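Local coordinates for type 3 secretion system regulator YopR (Yersinia pestis, PDB 1Z21), which may regulate assembly of the type III secretion injectisome, possibly by controlling secretion or polymerisation of the needle subunit YscF, and takes part in pathogenesis, at residues V12-Y17 with W73-L78; L78-G83 with E98-E103. All blocks are in the same frame, centred on the assembly; numbering follows the deposited sequence.

Contact 1 (V12-Y17 with W73-L78); sequences VLWQQY and WEAILL
Trp14 of helix 6-19 meets Ile76 and Ala75 of helix 71-82 in a wide, nearly perpendicular crossing within the five-helix core domain of YopR. The axes of the two short segments pass 13.5 Å apart at 89°, a spacing too large for backbone-to-backbone packing, and long aromatic side chains bridge it. The joint is apolar and small, burying 140 Å², and no hydrogen bond spans it.

Among the apolar contacts, the benzene half of the Trp14 indole does the touching. Its far edge runs into the ethyl branch of Ile76: CG1 meets that edge near the ring plane, 3.7 Å from Trp14 CZ2, while CD1 rises to one side of the plane, 3.8 Å from the same CZ2. With chi1 at -69°, Ile76 swings CG1 opposite its own carbonyl carbon, which carries the branch out to the indole. The methyl of Ala75 meets the same edge beside it, with Trp14 CH2 at 4.3 Å from Ala75 CB.

Partners outside the two segments surround the indole. Trp14 NE1 donates to Asp67 OD1, which holds the ring's rotation, Arg72 makes a cation-pi contact with it, and Leu31 of helix 25-43 packs against it. Tyr17, one turn further along its helix, adds a looser touch, its OH coming 4.5 Å from Ala75 CB.

Contact 2 (L78-G83 with E98-E103); sequences LQVLEG and ELINKE
Segments 78-83 and 98-103 run antiparallel, their helix axes approaching to 10.2 Å at 161° between N-to-C directions, and their backbones come nearest at Leu81 and Ile100, whose CA atoms are 7.7 Å apart. Such a helical hairpin joins the last two helices of the core domain through aliphatic side chains.

Ile100 fills the middle of the interface with two of its carbons. Its CG2 methyl presses on Leu81 CD1 at 3.4 Å, a tight carbon-carbon approach, and lies 3.7 Å from Leu81 CG. Leu81 and Ile100 lie alongside, pointing in opposing directions, and Ile100 CD1 is also 3.8 Å from Leu81 CG. The same CD1 reaches Val80, meeting the CG1 methyl at 3.7 Å. With CG1 opposite the backbone N (chi1 167°), Val80 sets that methyl against Ile100 CD1. At the exposed margin, Asn101 lays its amide oxygen OD1 3.8 Å from Leu81 CD1, a packing contact without a hydrogen bond.

Ile84, in the loop that follows helix 71-82, packs on Ile100, which also touches Leu77, one turn before Leu81. Away from this interface, Leu99 rests on Leu59 of helix 52-66, while Arg36 of helix 25-43 binds the carbonyl oxygens of Gln79 and Val80.

Overall arrangement
Helix 71-82 is common to both contacts, which follow one another along the chain with centres 14 Å apart; their ranges overlap at Leu78, which takes part in neither set of touching side chains. Contact 1 joins this helix to helix 6-19 almost at right angles, whereas contact 2 pairs it nearly antiparallel with helix 94-107. Leu77, inside the 73-78 range, packs on the 98-103 segment: its CD1 lies 3.7 Å from Glu103 CG, and its carbonyl O 3.8 Å from Ile100 CG2. Glu103 also pairs with Arg60, bringing helix 52-66 into the same core. Together the two contacts link the first helix to the last through helix 71-82 in this all-helical domain, which resembles one domain of YopN.

Contact 1 (V12-Y17 with W73-L78)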
ATOM      1  N   VAL A  12       4.553  15.353  -5.532  1.00 18.82           N
ATOM      2  CA  VAL A  12       5.735  15.400  -6.408  1.00 18.12           C
ATOM      3  C   VAL A  12       6.217  13.982  -6.744  1.00 17.49           C
ATOM      4  O   VAL A  12       6.610  13.697  -7.880  1.00 17.73           O
ATOM      5  CB  VAL A  12       6.899  16.221  -5.802  1.00 17.97           C
ATOM      6  CG1 VAL A  12       8.131  16.185  -6.726  1.00 18.18           C
ATOM      7  CG2 VAL A  12       6.459  17.664  -5.548  1.00 18.60           C
ATOM      8  N   LEU A  13       6.169  13.087  -5.763  1.00 16.92           N
ATOM      9  CA  LEU A  13       6.539  11.696  -5.975  1.00 16.16           C
ATOM     10  C   LEU A  13       5.632  11.054  -7.019  1.00 16.03           C
ATOM     11  O   LEU A  13       6.103  10.379  -7.927  1.00 15.17           O
ATOM     12  CB  LEU A  13       6.479  10.902  -4.666  1.00 16.28           C
ATOM     13  CG  LEU A  13       7.680  11.042  -3.739  1.00 16.86           C
ATOM     14  CD1 LEU A  13       7.350  10.627  -2.312  1.00 17.21           C
ATOM     15  CD2 LEU A  13       8.844  10.234  -4.260  1.00 17.49           C
ATOM     16  N   TRP A  14       4.324  11.254  -6.886  1.00 16.92           N
ATOM     17  CA  TRP A  14       3.386  10.637  -7.813  1.00 16.86           C
ATOM     18  C   TRP A  14       3.587  11.212  -9.214  1.00 17.53           C
ATOM     19  O   TRP A  14       3.479  10.482 -10.196  1.00 17.75           O
ATOM     20  CB  TRP A  14       1.942  10.794  -7.345  1.00 16.83           C
ATOM     21  CG  TRP A  14       1.523   9.781  -6.307  1.00 15.42           C
ATOM     22  CD1 TRP A  14       1.146  10.035  -5.015  1.00 14.04           C
ATOM     23  CD2 TRP A  14       1.424   8.361  -6.475  1.00 14.86           C
ATOM     24  NE1 TRP A  14       0.824   8.864  -4.377  1.00 13.81           N
ATOM     25  CE2 TRP A  14       0.994   7.820  -5.245  1.00 13.13           C
ATOM     26  CE3 TRP A  14       1.671   7.483  -7.541  1.00 14.70           C
ATOM     27  CZ2 TRP A  14       0.785   6.453  -5.056  1.00 14.19           C
ATOM     28  CZ3 TRP A  14       1.466   6.110  -7.353  1.00 15.55           C
ATOM     29  CH2 TRP A  14       1.030   5.612  -6.116  1.00 14.13           C
ATOM     30  N   GLN A  15       3.890  12.507  -9.293  1.00 18.07           N
ATOM     31  CA  GLN A  15       4.172  13.170 -10.566  1.00 18.87           C
ATOM     32  C   GLN A  15       5.307  12.475 -11.281  1.00 18.45           C
ATOM     33  O   GLN A  15       5.189  12.159 -12.468  1.00 18.56           O
ATOM     34  CB  GLN A  15       4.530  14.648 -10.364  1.00 19.34           C
ATOM     35  CG  GLN A  15       3.343  15.563 -10.087  1.00 21.55           C
ATOM     36  CD  GLN A  15       3.773  16.919  -9.544  1.00 24.25           C
ATOM     37  OE1 GLN A  15       4.916  17.346  -9.758  1.00 26.02           O
ATOM     38  NE2 GLN A  15       2.872  17.591  -8.826  1.00 27.29           N
ATOM     39  N   GLN A  16       6.397  12.235 -10.559  1.00 18.31           N
ATOM     40  CA  GLN A  16       7.569  11.594 -11.138  1.00 18.47           C
ATOM     41  C   GLN A  16       7.302  10.133 -11.456  1.00 18.58           C
ATOM     42  O   GLN A  16       7.796   9.618 -12.458  1.00 18.97           O
ATOM     43  CB  GLN A  16       8.803  11.720 -10.234  1.00 18.89           C
ATOM     44  CG  GLN A  16       9.457  13.092 -10.233  1.00 20.27           C
ATOM     45  CD  GLN A  16       9.851  13.582 -11.619  1.00 20.90           C
ATOM     46  OE1 GLN A  16      10.664  12.945 -12.296  1.00 22.67           O
ATOM     47  NE2 GLN A  16       9.271  14.708 -12.042  1.00 24.46           N
ATOM     48  N   TYR A  17       6.517   9.459 -10.621  1.00 17.37           N
ATOM     49  CA  TYR A  17       6.213   8.060 -10.886  1.00 17.66           C
ATOM     50  C   TYR A  17       5.441   7.911 -12.201  1.00 18.18           C
ATOM     51  O   TYR A  17       5.840   7.132 -13.057  1.00 18.33           O
ATOM     52  CB  TYR A  17       5.417   7.424  -9.748  1.00 16.88           C
ATOM     53  CG  TYR A  17       4.968   6.031 -10.088  1.00 15.95           C
ATOM     54  CD1 TYR A  17       5.875   4.985 -10.129  1.00 15.82           C
ATOM     55  CD2 TYR A  17       3.636   5.762 -10.407  1.00 16.27           C
ATOM     56  CE1 TYR A  17       5.464   3.699 -10.474  1.00 16.71           C
ATOM     57  CE2 TYR A  17       3.229   4.490 -10.755  1.00 16.75           C
ATOM     58  CZ  TYR A  17       4.147   3.471 -10.786  1.00 18.24           C
ATOM     59  OH  TYR A  17       3.739   2.208 -11.121  1.00 21.60           O
ATOM     60  N   TRP A  73      -3.840   3.029  -4.977  1.00 15.11           N
ATOM     61  CA  TRP A  73      -3.902   1.936  -4.007  1.00 14.82           C
ATOM     62  C   TRP A  73      -3.292   0.645  -4.562  1.00 14.31           C
ATOM     63  O   TRP A  73      -2.564  -0.041  -3.864  1.00 14.01           O
ATOM     64  CB  TRP A  73      -5.347   1.686  -3.568  1.00 14.92           C
ATOM     65  CG  TRP A  73      -5.886   2.681  -2.580  1.00 14.89           C
ATOM     66  CD1 TRP A  73      -5.382   3.906  -2.282  1.00 14.04           C
ATOM     67  CD2 TRP A  73      -7.056   2.526  -1.772  1.00 14.88           C
ATOM     68  NE1 TRP A  73      -6.154   4.526  -1.331  1.00 14.47           N
ATOM     69  CE2 TRP A  73      -7.184   3.692  -0.990  1.00 14.96           C
ATOM     70  CE3 TRP A  73      -7.992   1.502  -1.603  1.00 15.20           C
ATOM     71  CZ2 TRP A  73      -8.226   3.873  -0.076  1.00 15.91           C
ATOM     72  CZ3 TRP A  73      -9.027   1.690  -0.697  1.00 13.56           C
ATOM     73  CH2 TRP A  73      -9.132   2.855   0.052  1.00 15.17           C
ATOM     74  N   GLU A  74      -3.591   0.328  -5.820  1.00 14.16           N
ATOM     75  CA  GLU A  74      -3.107  -0.893  -6.455  1.00 14.77           C
ATOM     76  C   GLU A  74      -1.588  -0.888  -6.570  1.00 13.86           C
ATOM     77  O   GLU A  74      -0.945  -1.854  -6.223  1.00 13.15           O
ATOM     78  CB  GLU A  74      -3.736  -1.059  -7.834  1.00 15.40           C
ATOM     79  CG  GLU A  74      -5.221  -1.388  -7.777  1.00 18.26           C
ATOM     80  CD  GLU A  74      -5.927  -1.210  -9.106  1.00 22.86           C
ATOM     81  OE1 GLU A  74      -5.320  -0.675 -10.057  1.00 24.20           O
ATOM     82  OE2 GLU A  74      -7.103  -1.605  -9.187  1.00 28.37           O
ATOM     83  N   ALA A  75      -1.023   0.231  -7.013  1.00 13.43           N
ATOM     84  CA  ALA A  75       0.434   0.357  -7.115  1.00 12.92           C
ATOM     85  C   ALA A  75       1.111   0.273  -5.761  1.00 13.13           C
ATOM     86  O   ALA A  75       2.118  -0.412  -5.605  1.00 13.60           O
ATOM     87  CB  ALA A  75       0.792   1.668  -7.797  1.00 12.79           C
ATOM     88  N   ILE A  76       0.571   0.994  -4.785  1.00 12.84           N
ATOM     89  CA  ILE A  76       1.101   0.973  -3.435  1.00 12.77           C
ATOM     90  C   ILE A  76       1.068  -0.438  -2.850  1.00 12.67           C
ATOM     91  O   ILE A  76       2.063  -0.904  -2.329  1.00 12.06           O
ATOM     92  CB  ILE A  76       0.360   1.987  -2.529  1.00 12.91           C
ATOM     93  CG1 ILE A  76       0.703   3.434  -2.948  1.00 12.49           C
ATOM     94  CG2 ILE A  76       0.668   1.738  -1.049  1.00 13.99           C
ATOM     95  CD1 ILE A  76       2.116   3.902  -2.609  1.00 13.21           C
ATOM     96  N   LEU A  77      -0.067  -1.117  -2.958  1.00 12.66           N
ATOM     97  CA  LEU A  77      -0.234  -2.460  -2.395  1.00 12.58           C
ATOM     98  C   LEU A  77       0.793  -3.440  -2.964  1.00 13.28           C
ATOM     99  O   LEU A  77       1.433  -4.168  -2.218  1.00 13.67           O
ATOM    100  CB  LEU A  77      -1.674  -2.984  -2.624  1.00 12.24           C
ATOM    101  CG  LEU A  77      -2.744  -2.387  -1.691  1.00 13.30           C
ATOM    102  CD1 LEU A  77      -4.140  -2.765  -2.179  1.00 14.93           C
ATOM    103  CD2 LEU A  77      -2.518  -2.837  -0.271  1.00 13.92           C
ATOM    104  N   LEU A  78       0.953  -3.420  -4.282  1.00 14.10           N
ATOM    105  CA  LEU A  78       1.916  -4.273  -4.968  1.00 14.81           C
ATOM    106  C   LEU A  78       3.337  -3.941  -4.513  1.00 15.51           C
ATOM    107  O   LEU A  78       4.121  -4.836  -4.231  1.00 16.27           O
ATOM    108  CB  LEU A  78       1.761  -4.150  -6.487  1.00 15.67           C
ATOM    109  CG  LEU A  78       0.473  -4.821  -6.989  1.00 16.26           C
ATOM    110  CD1 LEU A  78       0.130  -4.442  -8.410  1.00 18.45           C
ATOM    111  CD2 LEU A  78       0.573  -6.316  -6.874  1.00 18.80           C
TER

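Contact 2 (L78-G83 with E98-E103)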
ATOM      1  N   LEU A  78       0.953  -3.420  -4.282  1.00 14.10           N
ATOM      2  CA  LEU A  78       1.916  -4.273  -4.968  1.00 14.81           C
ATOM      3  C   LEU A  78       3.337  -3.941  -4.513  1.00 15.51           C
ATOM      4  O   LEU A  78       4.121  -4.836  -4.231  1.00 16.27           O
ATOM      5  CB  LEU A  78       1.761  -4.150  -6.487  1.00 15.67           C
ATOM      6  CG  LEU A  78       0.473  -4.821  -6.989  1.00 16.26           C
ATOM      7  CD1 LEU A  78       0.130  -4.442  -8.410  1.00 18.45           C
ATOM      8  CD2 LEU A  78       0.573  -6.316  -6.874  1.00 18.80           C
ATOM      9  N   GLN A  79       3.652  -2.661  -4.379  1.00 15.94           N
ATOM     10  CA  GLN A  79       4.999  -2.284  -3.952  1.00 16.40           C
ATOM     11  C   GLN A  79       5.266  -2.636  -2.486  1.00 16.78           C
ATOM     12  O   GLN A  79       6.348  -3.080  -2.151  1.00 16.75           O
ATOM     13  CB  GLN A  79       5.272  -0.807  -4.237  1.00 16.77           C
ATOM     14  CG  GLN A  79       6.731  -0.387  -3.950  1.00 17.01           C
ATOM     15  CD  GLN A  79       7.743  -1.094  -4.843  1.00 18.78           C
ATOM     16  OE1 GLN A  79       7.447  -1.413  -6.004  1.00 19.67           O
ATOM     17  NE2 GLN A  79       8.948  -1.327  -4.312  1.00 17.66           N
ATOM     18  N   VAL A  80       4.276  -2.471  -1.620  1.00 17.05           N
ATOM     19  CA  VAL A  80       4.385  -2.909  -0.234  1.00 17.37           C
ATOM     20  C   VAL A  80       4.783  -4.397  -0.178  1.00 18.97           C
ATOM     21  O   VAL A  80       5.691  -4.784   0.565  1.00 18.45           O
ATOM     22  CB  VAL A  80       3.065  -2.656   0.556  1.00 17.01           C
ATOM     23  CG1 VAL A  80       3.060  -3.393   1.883  1.00 16.02           C
ATOM     24  CG2 VAL A  80       2.858  -1.167   0.803  1.00 16.56           C
ATOM     25  N   LEU A  81       4.101  -5.228  -0.962  1.00 20.62           N
ATOM     26  CA  LEU A  81       4.403  -6.660  -1.005  1.00 22.74           C
ATOM     27  C   LEU A  81       5.870  -6.932  -1.347  1.00 24.30           C
ATOM     28  O   LEU A  81       6.470  -7.843  -0.784  1.00 24.25           O
ATOM     29  CB  LEU A  81       3.505  -7.381  -2.014  1.00 23.06           C
ATOM     30  CG  LEU A  81       2.132  -7.839  -1.512  1.00 24.60           C
ATOM     31  CD1 LEU A  81       1.284  -8.252  -2.678  1.00 25.57           C
ATOM     32  CD2 LEU A  81       2.247  -8.991  -0.525  1.00 25.74           C
ATOM     33  N   GLU A  82       6.438  -6.162  -2.275  1.00 26.26           N
ATOM     34  CA  GLU A  82       7.848  -6.333  -2.655  1.00 28.16           C
ATOM     35  C   GLU A  82       8.833  -6.203  -1.486  1.00 29.39           C
ATOM     36  O   GLU A  82       9.903  -6.812  -1.512  1.00 29.91           O
ATOM     37  CB  GLU A  82       8.256  -5.344  -3.754  1.00 28.48           C
ATOM     38  CG  GLU A  82       7.749  -5.662  -5.146  1.00 30.18           C
ATOM     39  CD  GLU A  82       8.289  -6.976  -5.705  1.00 31.86           C
ATOM     40  OE1 GLU A  82       9.048  -7.671  -5.008  1.00 34.24           O
ATOM     41  OE2 GLU A  82       7.951  -7.313  -6.852  1.00 34.39           O
ATOM     42  N   GLY A  83       8.481  -5.391  -0.488  1.00 30.38           N
ATOM     43  CA  GLY A  83       9.303  -5.199   0.694  1.00 31.24           C
ATOM     44  C   GLY A  83       8.935  -6.032   1.914  1.00 32.00           C
ATOM     45  O   GLY A  83       9.476  -5.805   2.989  1.00 32.58           O
ATOM     46  N   GLU A  98      -1.385 -11.855   2.576  1.00 20.24           N
ATOM     47  CA  GLU A  98      -2.676 -12.443   2.222  1.00 19.41           C
ATOM     48  C   GLU A  98      -3.768 -11.380   2.218  1.00 18.30           C
ATOM     49  O   GLU A  98      -4.618 -11.360   1.333  1.00 17.95           O
ATOM     50  CB  GLU A  98      -3.051 -13.569   3.188  1.00 19.98           C
ATOM     51  CG  GLU A  98      -4.441 -14.161   2.965  1.00 21.11           C
ATOM     52  CD  GLU A  98      -4.631 -14.777   1.594  1.00 24.87           C
ATOM     53  OE1 GLU A  98      -3.633 -14.994   0.881  1.00 26.20           O
ATOM     54  OE2 GLU A  98      -5.793 -15.060   1.225  1.00 26.14           O
ATOM     55  N   LEU A  99      -3.735 -10.511   3.220  1.00 17.57           N
ATOM     56  CA  LEU A  99      -4.629  -9.358   3.293  1.00 17.95           C
ATOM     57  C   LEU A  99      -4.552  -8.507   2.036  1.00 16.59           C
ATOM     58  O   LEU A  99      -5.568  -8.086   1.491  1.00 15.93           O
ATOM     59  CB  LEU A  99      -4.225  -8.467   4.468  1.00 18.86           C
ATOM     60  CG  LEU A  99      -5.248  -8.094   5.514  1.00 22.26           C
ATOM     61  CD1 LEU A  99      -6.075  -9.311   5.925  1.00 22.94           C
ATOM     62  CD2 LEU A  99      -4.485  -7.512   6.699  1.00 22.58           C
ATOM     63  N   ILE A 100      -3.323  -8.224   1.606  1.00 16.18           N
ATOM     64  CA  ILE A 100      -3.086  -7.390   0.445  1.00 15.80           C
ATOM     65  C   ILE A 100      -3.686  -8.031  -0.779  1.00 15.74           C
ATOM     66  O   ILE A 100      -4.366  -7.386  -1.575  1.00 15.16           O
ATOM     67  CB  ILE A 100      -1.580  -7.143   0.256  1.00 16.15           C
ATOM     68  CG1 ILE A 100      -1.104  -6.147   1.313  1.00 16.23           C
ATOM     69  CG2 ILE A 100      -1.295  -6.622  -1.160  1.00 16.04           C
ATOM     70  CD1 ILE A 100       0.399  -5.918   1.305  1.00 17.18           C
ATOM     71  N   ASN A 101      -3.457  -9.325  -0.922  1.00 15.85           N
ATOM     72  CA  ASN A 101      -3.978 -10.025  -2.068  1.00 16.88           C
ATOM     73  C   ASN A 101      -5.516 -10.059  -2.101  1.00 16.45           C
ATOM     74  O   ASN A 101      -6.092  -9.980  -3.171  1.00 15.97           O
ATOM     75  CB  ASN A 101      -3.309 -11.394  -2.182  1.00 17.78           C
ATOM     76  CG  ASN A 101      -1.814 -11.272  -2.591  1.00 21.05           C
ATOM     77  OD1 ASN A 101      -1.479 -10.632  -3.607  1.00 24.69           O
ATOM     78  ND2 ASN A 101      -0.924 -11.845  -1.789  1.00 27.24           N
ATOM     79  N   LYS A 102      -6.166 -10.120  -0.940  1.00 16.14           N
ATOM     80  CA  LYS A 102      -7.629 -10.059  -0.892  1.00 16.29           C
ATOM     81  C   LYS A 102      -8.149  -8.684  -1.318  1.00 15.57           C
ATOM     82  O   LYS A 102      -9.125  -8.591  -2.055  1.00 15.93           O
ATOM     83  CB  LYS A 102      -8.149 -10.438   0.500  1.00 17.04           C
ATOM     84  CG  LYS A 102      -7.946 -11.897   0.819  1.00 19.41           C
ATOM     85  CD  LYS A 102      -8.847 -12.368   1.898  1.00 21.83           C
ATOM     86  CE  LYS A 102      -8.572 -13.818   2.244  1.00 22.68           C
ATOM     87  NZ  LYS A 102      -9.055 -14.733   1.187  1.00 24.05           N
ATOM     88  N   GLU A 103      -7.492  -7.613  -0.874  1.00 14.56           N
ATOM     89  CA  GLU A 103      -7.847  -6.265  -1.336  1.00 13.68           C
ATOM     90  C   GLU A 103      -7.595  -6.081  -2.829  1.00 13.61           C
ATOM     91  O   GLU A 103      -8.394  -5.458  -3.508  1.00 13.09           O
ATOM     92  CB  GLU A 103      -7.110  -5.184  -0.541  1.00 13.84           C
ATOM     93  CG  GLU A 103      -7.445  -3.741  -0.950  1.00 11.94           C
ATOM     94  CD  GLU A 103      -8.922  -3.366  -0.800  1.00 14.92           C
ATOM     95  OE1 GLU A 103      -9.652  -4.019  -0.022  1.00 14.29           O
ATOM     96  OE2 GLU A 103      -9.351  -2.392  -1.453  1.00 14.85           O
TER